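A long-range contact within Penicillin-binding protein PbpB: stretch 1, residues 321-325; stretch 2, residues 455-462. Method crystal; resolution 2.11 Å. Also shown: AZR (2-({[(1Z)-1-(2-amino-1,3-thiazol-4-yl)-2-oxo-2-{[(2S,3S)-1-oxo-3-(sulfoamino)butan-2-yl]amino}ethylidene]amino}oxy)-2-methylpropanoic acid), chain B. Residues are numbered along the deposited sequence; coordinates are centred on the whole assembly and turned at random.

Stretch 1, residues 321-325: FGKSS
Stretch 2 455-462: MGYQQGTG

This is a small, largely polar contact in which the end of a helix meets a loop that includes a beta turn, held by one backbone hydrogen bond and by a lysine whose amino group binds loop carbonyls. At least 133 residues separate any two touching residues in sequence. The buried surface totals 245 Å², both sides summed.

Stretch 1 enters as helix at F321 and G322, with phi/psi of -81/-32 and -67/-37. K323 follows at -95/-11. S324 then leaves the helix with positive phi, 64/57, and its N makes a weak hydrogen bond to F321 O at 3.4 Å. S325, at -80/113, sits at the N-cap position of the next helix. Its side chain, chi1 t, caps a backbone N just past the stretch and takes no part in this contact.

Stretch 2 has no regular helix or strand. A type I beta turn runs from G456 to Q459, closed by Q459 N to G456 O at 3.2 Å. Y457 (-61/-43) and Q458 (-108/34) form the middle of the turn. G456 has phi/psi of 75/-34, and such a positive phi favours glycine. The chain then extends through Q459 (-102/136) and G460 (-82/-179) before T461 bends back to -75/-19.

The register is set by G322 and G460, whose CA atoms lie 4.7 Å apart. Both are glycines, so no side chain lies between the two backbones. G322 O lies 3.3 Å from G460 CA, and an ideal CB on G460 would lie 3.3 Å from G322 O, close to contact distance. G322 O accepts a hydrogen bond from T461 N at 3.0 Å, with an N-H...O angle of 142°.

K323 has the largest area covered by the other stretch. Its CA-to-CB bond points away from the loop, but the end of the side chain comes nearer. The rotamer is m, t, t, m, with chi angles of -68°, -163°, -174° and -64°. The extended middle carries NZ out to the turn. There K323 NZ donates to Y457 O at 2.9 Å and to Q459 O at 2.9 Å. Its positive charge suits these carbonyl oxygens, and the pairing depends on backbone atoms of the loop. The side chains of Y457 and Q459 begin away from stretch 1, with chi1 m and t.

T461 points toward stretch 1, with chi1 p at 55°. The T461 CG2 methyl packs 3.3 Å from K323 O and 4.0 Å from S324 CB. T461 OG1 lies 2.6 Å from the oxygen of a water, in a hydrogen bond. The same water donates to F321 O, its oxygen 2.7 Å from that atom, and so bridges the two stretches.

The ligand AZR lies beside this junction. S324, chi1 t at -152°, accepts a hydrogen bond at OG from AZR N12 at 2.9 Å. T461 OG1 is 3.7 Å from AZR O33, so both stretches border the bound group.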

# COMPACT_ATOMS: atom_id res chain seq x y z
N PHE A 321 15.30 -11.07 8.77
CA PHE A 321 14.36 -10.33 7.94
C PHE A 321 14.85 -10.21 6.49
O PHE A 321 14.03 -10.25 5.57
CB PHE A 321 14.10 -8.97 8.59
CG PHE A 321 13.53 -9.12 9.98
CD1 PHE A 321 12.24 -9.64 10.15
CD2 PHE A 321 14.28 -8.83 11.11
CE1 PHE A 321 11.69 -9.82 11.43
CE2 PHE A 321 13.74 -9.00 12.39
CZ PHE A 321 12.44 -9.50 12.54
N GLY A 322 16.17 -10.14 6.27
CA GLY A 322 16.68 -10.05 4.91
C GLY A 322 16.44 -11.33 4.11
O GLY A 322 16.14 -11.27 2.92
N LYS A 323 16.56 -12.49 4.76
CA LYS A 323 16.30 -13.78 4.12
C LYS A 323 14.88 -14.28 4.34
O LYS A 323 14.48 -15.25 3.69
CB LYS A 323 17.29 -14.85 4.62
CG LYS A 323 18.74 -14.59 4.15
CD LYS A 323 19.64 -15.81 4.26
CE LYS A 323 21.10 -15.47 3.93
NZ LYS A 323 21.27 -15.03 2.50
N SER A 324 14.14 -13.64 5.24
CA SER A 324 12.75 -13.98 5.56
C SER A 324 12.66 -15.39 6.17
O SER A 324 11.95 -16.27 5.67
CB SER A 324 11.85 -13.84 4.33
OG SER A 324 10.50 -13.53 4.72
N SER A 325 13.39 -15.58 7.27
CA SER A 325 13.26 -16.80 8.08
C SER A 325 12.02 -16.67 8.96
O SER A 325 11.96 -15.79 9.83
CB SER A 325 14.51 -17.03 8.92
OG SER A 325 14.30 -18.08 9.86
N MET A 455 28.02 -14.60 -4.14
CA MET A 455 28.23 -15.83 -3.39
C MET A 455 27.00 -16.28 -2.61
O MET A 455 27.10 -17.22 -1.81
CB MET A 455 29.41 -15.66 -2.44
CG MET A 455 30.76 -15.58 -3.14
SD MET A 455 31.07 -17.04 -4.15
CE MET A 455 30.94 -18.36 -2.94
N GLY A 456 25.86 -15.62 -2.80
CA GLY A 456 24.62 -16.04 -2.17
C GLY A 456 24.52 -15.73 -0.70
O GLY A 456 23.43 -15.42 -0.20
N TYR A 457 25.65 -15.79 0.02
CA TYR A 457 25.59 -15.79 1.47
C TYR A 457 24.94 -14.52 2.02
O TYR A 457 24.12 -14.60 2.94
CB TYR A 457 27.00 -16.00 2.05
CG TYR A 457 27.56 -17.39 1.79
CD1 TYR A 457 26.90 -18.52 2.28
CD2 TYR A 457 28.73 -17.57 1.05
CE1 TYR A 457 27.40 -19.80 2.03
CE2 TYR A 457 29.24 -18.85 0.81
CZ TYR A 457 28.57 -19.95 1.30
OH TYR A 457 29.06 -21.22 1.07
N GLN A 458 25.28 -13.35 1.47
CA GLN A 458 24.75 -12.10 2.00
C GLN A 458 23.70 -11.47 1.09
O GLN A 458 23.60 -10.24 1.01
CB GLN A 458 25.88 -11.09 2.27
CG GLN A 458 27.10 -11.63 3.01
CD GLN A 458 26.76 -12.29 4.33
OE1 GLN A 458 25.74 -11.99 4.96
NE2 GLN A 458 27.61 -13.21 4.76
N GLN A 459 22.91 -12.29 0.40
CA GLN A 459 21.87 -11.79 -0.48
C GLN A 459 20.50 -11.88 0.19
O GLN A 459 20.18 -12.90 0.81
CB GLN A 459 21.84 -12.56 -1.79
CG GLN A 459 20.84 -12.02 -2.82
CD GLN A 459 21.23 -12.41 -4.22
OE1 GLN A 459 22.30 -12.01 -4.69
NE2 GLN A 459 20.41 -13.22 -4.87
N GLY A 460 19.70 -10.82 0.07
CA GLY A 460 18.34 -10.82 0.54
C GLY A 460 17.38 -11.47 -0.45
O GLY A 460 17.77 -11.97 -1.50
N THR A 461 16.10 -11.49 -0.07
CA THR A 461 15.08 -12.11 -0.92
C THR A 461 14.72 -11.26 -2.14
O THR A 461 14.14 -11.79 -3.09
CB THR A 461 13.81 -12.37 -0.10
OG1 THR A 461 13.38 -11.13 0.50
CG2 THR A 461 14.03 -13.43 0.99
N GLY A 462 15.04 -9.96 -2.15
CA GLY A 462 14.61 -9.09 -3.23
C GLY A 462 15.70 -8.19 -3.83
O GLY A 462 15.55 -6.97 -3.89
C7 AZR B . 9.09 -17.40 2.40
S8 AZR B . 1.21 -16.69 5.45
O9 AZR B . 6.06 -14.14 2.98
O10 AZR B . 6.10 -18.40 4.99
O11 AZR B . 5.51 -19.64 2.15
N12 AZR B . 9.09 -14.92 2.56
N13 AZR B . 6.02 -16.89 3.28
N14 AZR B . 4.19 -19.31 2.58
N15 AZR B . 1.73 -18.27 3.47
N16 AZR B . -0.55 -17.76 3.72
S17 AZR B . 9.55 -14.15 1.24
C18 AZR B . 8.25 -16.13 2.48
C19 AZR B . 7.23 -16.15 3.63
C20 AZR B . 6.77 -14.67 3.79
C21 AZR B . 5.53 -17.90 4.02
C22 AZR B . 4.23 -18.43 3.52
C23 AZR B . 5.53 -20.56 1.08
C24 AZR B . 2.94 -17.94 4.07
C25 AZR B . 2.86 -17.11 5.14
C26 AZR B . 0.74 -17.67 4.09
C27 AZR B . 5.00 -19.81 -0.13
C28 AZR B . 6.94 -21.06 0.84
C29 AZR B . 4.62 -21.73 1.45
O30 AZR B . 4.27 -21.98 2.58
O31 AZR B . 4.29 -22.45 0.42
O32 AZR B . 10.54 -14.93 0.59
O33 AZR B . 10.32 -12.88 1.74
O34 AZR B . 8.40 -13.69 0.57
O HOH W 1 12.98 -10.54 3.05